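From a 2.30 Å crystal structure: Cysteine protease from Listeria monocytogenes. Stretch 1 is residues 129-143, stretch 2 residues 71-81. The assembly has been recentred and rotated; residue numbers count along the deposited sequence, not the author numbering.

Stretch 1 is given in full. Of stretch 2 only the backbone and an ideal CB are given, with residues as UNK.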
# COMPACT_ATOMS: atom_id res chain seq x y z
N LYS A 129 4.87 0.27 -14.87
CA LYS A 129 5.89 -0.65 -15.39
C LYS A 129 6.22 -1.77 -14.40
O LYS A 129 6.00 -1.63 -13.20
CB LYS A 129 7.16 0.12 -15.75
CG LYS A 129 8.08 0.40 -14.58
CD LYS A 129 9.17 1.38 -14.96
CE LYS A 129 8.59 2.75 -15.26
NZ LYS A 129 9.65 3.79 -15.37
N THR A 130 6.74 -2.87 -14.93
CA THR A 130 7.16 -4.00 -14.12
C THR A 130 8.54 -4.47 -14.56
O THR A 130 8.81 -4.61 -15.75
CB THR A 130 6.17 -5.18 -14.23
OG1 THR A 130 4.88 -4.77 -13.76
CG2 THR A 130 6.64 -6.37 -13.40
N GLU A 131 9.43 -4.69 -13.60
CA GLU A 131 10.79 -5.14 -13.91
C GLU A 131 11.39 -6.01 -12.82
O GLU A 131 10.97 -5.96 -11.66
CB GLU A 131 11.69 -3.93 -14.17
CG GLU A 131 11.47 -2.76 -13.23
CD GLU A 131 12.34 -1.56 -13.57
OE1 GLU A 131 11.87 -0.42 -13.40
OE2 GLU A 131 13.49 -1.77 -14.00
N LYS A 132 12.37 -6.82 -13.21
CA LYS A 132 13.06 -7.72 -12.29
C LYS A 132 13.74 -6.94 -11.17
O LYS A 132 14.43 -5.95 -11.43
CB LYS A 132 14.09 -8.57 -13.04
CG LYS A 132 14.15 -10.02 -12.61
CD LYS A 132 15.20 -10.79 -13.40
CE LYS A 132 16.59 -10.56 -12.84
NZ LYS A 132 16.83 -11.41 -11.63
N LEU A 133 13.53 -7.36 -9.93
CA LEU A 133 14.17 -6.70 -8.80
C LEU A 133 15.65 -7.05 -8.73
O LEU A 133 16.02 -8.22 -8.68
CB LEU A 133 13.48 -7.05 -7.48
CG LEU A 133 13.96 -6.18 -6.32
CD1 LEU A 133 13.26 -4.83 -6.34
CD2 LEU A 133 13.77 -6.88 -4.98
N THR A 134 16.49 -6.02 -8.72
CA THR A 134 17.92 -6.20 -8.58
C THR A 134 18.37 -5.65 -7.23
O THR A 134 17.58 -5.03 -6.52
CB THR A 134 18.70 -5.51 -9.70
OG1 THR A 134 18.28 -4.14 -9.79
CG2 THR A 134 18.43 -6.19 -11.04
N LYS A 135 19.63 -5.88 -6.88
CA LYS A 135 20.17 -5.37 -5.63
C LYS A 135 20.07 -3.85 -5.58
O LYS A 135 19.66 -3.28 -4.57
CB LYS A 135 21.63 -5.80 -5.47
CG LYS A 135 21.82 -7.08 -4.66
CD LYS A 135 23.11 -7.77 -5.02
CE LYS A 135 22.92 -9.26 -5.15
NZ LYS A 135 21.85 -9.60 -6.13
N GLU A 136 20.42 -3.21 -6.68
CA GLU A 136 20.40 -1.75 -6.78
C GLU A 136 18.99 -1.17 -6.62
O GLU A 136 18.81 -0.18 -5.91
CB GLU A 136 21.02 -1.30 -8.11
CG GLU A 136 20.29 -1.82 -9.34
CD GLU A 136 20.99 -1.48 -10.64
OE1 GLU A 136 21.88 -0.60 -10.62
OE2 GLU A 136 20.65 -2.09 -11.67
N LEU A 137 18.01 -1.80 -7.25
CA LEU A 137 16.63 -1.33 -7.19
C LEU A 137 16.05 -1.54 -5.79
O LEU A 137 15.35 -0.68 -5.26
CB LEU A 137 15.76 -2.04 -8.23
CG LEU A 137 15.94 -1.61 -9.69
CD1 LEU A 137 15.24 -2.58 -10.63
CD2 LEU A 137 15.43 -0.19 -9.90
N GLU A 138 16.35 -2.70 -5.21
CA GLU A 138 15.90 -3.02 -3.87
C GLU A 138 16.45 -2.02 -2.86
O GLU A 138 15.71 -1.52 -2.01
CB GLU A 138 16.32 -4.44 -3.48
CG GLU A 138 16.42 -4.67 -1.98
CD GLU A 138 16.52 -6.13 -1.62
OE1 GLU A 138 17.56 -6.75 -1.93
OE2 GLU A 138 15.56 -6.66 -1.02
N ASN A 139 17.74 -1.73 -2.95
CA ASN A 139 18.37 -0.80 -2.02
C ASN A 139 17.98 0.66 -2.29
O ASN A 139 18.07 1.50 -1.39
CB ASN A 139 19.90 -0.93 -2.09
CG ASN A 139 20.43 -1.94 -1.09
OD1 ASN A 139 20.63 -3.11 -1.42
ND2 ASN A 139 20.67 -1.49 0.14
N LYS A 140 17.53 0.95 -3.50
CA LYS A 140 17.14 2.31 -3.85
C LYS A 140 15.73 2.63 -3.36
O LYS A 140 15.50 3.66 -2.73
CB LYS A 140 17.23 2.54 -5.36
CG LYS A 140 17.31 4.00 -5.75
CD LYS A 140 16.85 4.24 -7.18
CE LYS A 140 17.04 5.70 -7.56
NZ LYS A 140 16.63 6.63 -6.47
N TYR A 141 14.79 1.74 -3.66
CA TYR A 141 13.38 2.00 -3.35
C TYR A 141 12.94 1.37 -2.04
O TYR A 141 12.02 1.86 -1.40
CB TYR A 141 12.50 1.52 -4.50
CG TYR A 141 12.74 2.28 -5.79
CD1 TYR A 141 12.50 3.64 -5.85
CD2 TYR A 141 13.20 1.63 -6.92
CE1 TYR A 141 12.72 4.35 -7.02
CE2 TYR A 141 13.42 2.33 -8.10
CZ TYR A 141 13.17 3.69 -8.14
OH TYR A 141 13.39 4.39 -9.30
N PHE A 142 13.59 0.29 -1.64
CA PHE A 142 13.29 -0.34 -0.36
C PHE A 142 14.53 -0.40 0.53
O PHE A 142 15.03 -1.49 0.82
CB PHE A 142 12.72 -1.74 -0.57
CG PHE A 142 11.62 -1.79 -1.59
CD1 PHE A 142 10.32 -1.46 -1.25
CD2 PHE A 142 11.89 -2.17 -2.90
CE1 PHE A 142 9.31 -1.50 -2.18
CE2 PHE A 142 10.88 -2.21 -3.84
CZ PHE A 142 9.59 -1.88 -3.48
N PRO A 143 15.05 0.77 0.96
CA PRO A 143 16.33 0.79 1.68
C PRO A 143 16.18 0.45 3.16
O PRO A 143 15.07 0.49 3.70
CB PRO A 143 16.80 2.23 1.49
CG PRO A 143 15.53 3.00 1.46
CD PRO A 143 14.52 2.13 0.77
N UNK A 71 4.34 4.66 -6.38
CA UNK A 71 4.26 3.64 -5.34
C UNK A 71 5.03 2.41 -5.79
O UNK A 71 4.79 1.88 -6.87
CB UNK A 71 2.81 3.28 -5.03
N UNK A 72 5.97 1.97 -4.96
CA UNK A 72 6.79 0.82 -5.32
C UNK A 72 6.42 -0.41 -4.50
O UNK A 72 6.31 -0.34 -3.28
CB UNK A 72 8.27 1.15 -5.13
N UNK A 73 6.24 -1.52 -5.20
CA UNK A 73 5.82 -2.77 -4.58
C UNK A 73 6.70 -3.90 -5.09
O UNK A 73 7.04 -3.95 -6.27
CB UNK A 73 4.34 -3.06 -4.87
N UNK A 74 7.09 -4.81 -4.20
CA UNK A 74 7.94 -5.92 -4.61
C UNK A 74 7.65 -7.21 -3.84
O UNK A 74 7.25 -7.18 -2.67
CB UNK A 74 9.41 -5.53 -4.43
N UNK A 75 7.84 -8.34 -4.52
CA UNK A 75 7.75 -9.65 -3.89
C UNK A 75 9.15 -10.24 -3.80
O UNK A 75 9.32 -11.45 -3.62
CB UNK A 75 6.81 -10.58 -4.67
N UNK A 76 10.14 -9.35 -3.94
CA UNK A 76 11.57 -9.70 -3.98
C UNK A 76 11.92 -10.55 -5.20
O UNK A 76 12.97 -11.19 -5.23
CB UNK A 76 11.96 -10.45 -2.71
N UNK A 77 11.05 -10.53 -6.20
CA UNK A 77 11.36 -11.12 -7.50
C UNK A 77 11.20 -10.05 -8.57
O UNK A 77 12.05 -9.90 -9.45
CB UNK A 77 10.46 -12.32 -7.79
N UNK A 78 10.11 -9.30 -8.48
CA UNK A 78 9.83 -8.22 -9.42
C UNK A 78 9.58 -6.89 -8.72
O UNK A 78 9.08 -6.86 -7.59
CB UNK A 78 8.62 -8.58 -10.28
N UNK A 79 9.92 -5.80 -9.39
CA UNK A 79 9.61 -4.47 -8.90
C UNK A 79 8.40 -3.91 -9.64
O UNK A 79 8.45 -3.71 -10.86
CB UNK A 79 10.82 -3.54 -9.06
N UNK A 80 7.32 -3.68 -8.92
CA UNK A 80 6.09 -3.18 -9.52
C UNK A 80 5.91 -1.70 -9.23
O UNK A 80 5.75 -1.30 -8.08
CB UNK A 80 4.88 -3.97 -9.01
N UNK A 81 5.92 -0.89 -10.28
CA UNK A 81 5.81 0.56 -10.13
C UNK A 81 4.41 1.06 -10.48
O UNK A 81 3.95 0.90 -11.61
CB UNK A 81 6.85 1.26 -11.01

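Position 71 has nothing of stretch 1 within 5.5 Å of its ideal CB. The extended backbone angles suit a beta-branched or other strand-forming residue. The residue is Ile71, and it makes no contact with stretch 1.

At position 72 CA-to-CB points toward stretch 1. The ideal CB lies 3.7 Å from Phe142 CZ and 4.3 Å from Tyr141 CB. The Tyr141 ring offers a flat face, so a leucine, methionine or aromatic ring would suit. The residue is Tyr72. Its ring stacks face to face on that of Tyr141, with centroids 3.8 Å apart and planes at 17°. Its CB packs 3.7 Å from Phe142 CZ.

Position 73 points away, and stretch 1 sets little limit there. Many strand residues would serve; the residue is Leu73. Its backbone pairs in both directions with that of position 80.

Position 74 points toward stretch 1, with its ideal CB 3.7 Å from Phe142 CE2 and 4.4 Å from Leu133 CD1. A small or medium side chain with a methyl group, such as valine, threonine or alanine, would fit against the Phe142 ring. The residue is Thr74. Its CG2 sits over the ring face, 3.7 Å from the centroid, in a CH-pi contact. Its OG1 donates to the backbone O of position 78 and accepts from the N of position 76, which ties the turn together.

Position 75 points away, at the start of the turn. Asp, Asn or Ser could accept hydrogen bonds from the NH groups that follow. The residue is Asp75, whose OD1 accepts from the N atoms of positions 77 and 78.

Position 76 has positive phi, 64°, which favours Gly, Asn or Asp. Its ideal CB is 4.6 Å from Leu133 CD2, so an apolar side chain is also possible. The residue is Leu76; its CG lies 4.3 Å from Leu133 CD2.

Position 77 points away, and a polar residue would suit. The residue is Glu77. Its main role here is backbone: Glu77 O accepts from Leu133 N at 3.0 Å.

At position 78 CA-to-CB points sideways, and the ideal CB is 4.3 Å from Thr130 CG2. Polar or small residues would fit. The residue is Asn78, whose CA lies 3.4 Å from Glu131 O.

Position 79 shares a sheet face with Glu131, and its ideal CB is 3.9 Å from Leu133 CD1 and 4.8 Å from Leu137 CD1. This apolar pocket calls for Leu, Ile or Met. The residue is Leu79. CD2 meets Leu137 CD2 and Tyr141 CD2, both at 3.8 Å, while CD1 lies 3.6 Å from Phe142 CE2. Its N donates to Glu131 O at 2.5 Å.

Position 80 shares the face of Thr130. A beta-branched or aromatic residue would suit. The residue is Tyr80; its CE2 is 3.6 Å from Thr130 CG2, and its OH donates to Asp75 OD2.

Position 81 lies beside Lys129, whose amine invites an acid. The residue is Glu81. OE1 forms a long salt bridge with Lys129 NZ, 3.6 Å. A water donates to both Glu81 OE1 and Glu131 OE1, bridging two like charges.

Stretch 2 71-81: IYLTDLENLYE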
# COMPACT_ATOMS: atom_id res chain seq x y z
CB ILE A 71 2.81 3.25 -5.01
CG1 ILE A 71 1.99 4.49 -4.63
CG2 ILE A 71 2.77 2.22 -3.89
CD1 ILE A 71 0.51 4.20 -4.45
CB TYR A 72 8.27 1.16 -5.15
CG TYR A 72 8.72 2.28 -6.06
CD1 TYR A 72 9.11 2.02 -7.37
CD2 TYR A 72 8.74 3.59 -5.61
CE1 TYR A 72 9.52 3.04 -8.20
CE2 TYR A 72 9.15 4.62 -6.44
CZ TYR A 72 9.53 4.34 -7.74
OH TYR A 72 9.94 5.36 -8.57
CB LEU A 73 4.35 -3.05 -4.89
CG LEU A 73 3.69 -4.29 -4.29
CD1 LEU A 73 3.60 -4.17 -2.77
CD2 LEU A 73 2.31 -4.49 -4.90
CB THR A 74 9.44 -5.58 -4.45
OG1 THR A 74 10.24 -6.60 -5.05
CG2 THR A 74 9.82 -5.43 -2.98
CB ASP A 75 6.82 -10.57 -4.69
CG ASP A 75 7.11 -10.55 -6.18
OD1 ASP A 75 8.18 -10.05 -6.58
OD2 ASP A 75 6.26 -11.05 -6.95
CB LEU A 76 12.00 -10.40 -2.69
CG LEU A 76 12.82 -9.53 -1.74
CD1 LEU A 76 11.99 -8.37 -1.21
CD2 LEU A 76 13.38 -10.36 -0.59
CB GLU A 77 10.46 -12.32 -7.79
CG GLU A 77 10.67 -13.51 -6.87
CD GLU A 77 12.10 -14.04 -6.90
OE1 GLU A 77 12.70 -14.05 -7.99
OE2 GLU A 77 12.61 -14.45 -5.84
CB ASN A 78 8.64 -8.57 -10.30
CG ASN A 78 8.96 -9.63 -11.33
OD1 ASN A 78 10.00 -9.57 -11.98
ND2 ASN A 78 8.07 -10.59 -11.49
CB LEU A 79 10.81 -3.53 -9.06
CG LEU A 79 10.57 -2.05 -8.80
CD1 LEU A 79 10.09 -1.82 -7.37
CD2 LEU A 79 11.83 -1.24 -9.07
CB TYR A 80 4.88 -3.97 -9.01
CG TYR A 80 5.03 -5.47 -9.16
CD1 TYR A 80 5.56 -6.24 -8.13
CD2 TYR A 80 4.65 -6.12 -10.33
CE1 TYR A 80 5.70 -7.61 -8.26
CE2 TYR A 80 4.79 -7.49 -10.47
CZ TYR A 80 5.31 -8.23 -9.43
OH TYR A 80 5.45 -9.59 -9.56
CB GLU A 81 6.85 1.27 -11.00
CG GLU A 81 6.72 2.78 -11.01
CD GLU A 81 7.90 3.47 -11.66
OE1 GLU A 81 8.89 2.78 -11.99
OE2 GLU A 81 7.85 4.70 -11.85
O HOH W 1 9.96 0.52 -11.09
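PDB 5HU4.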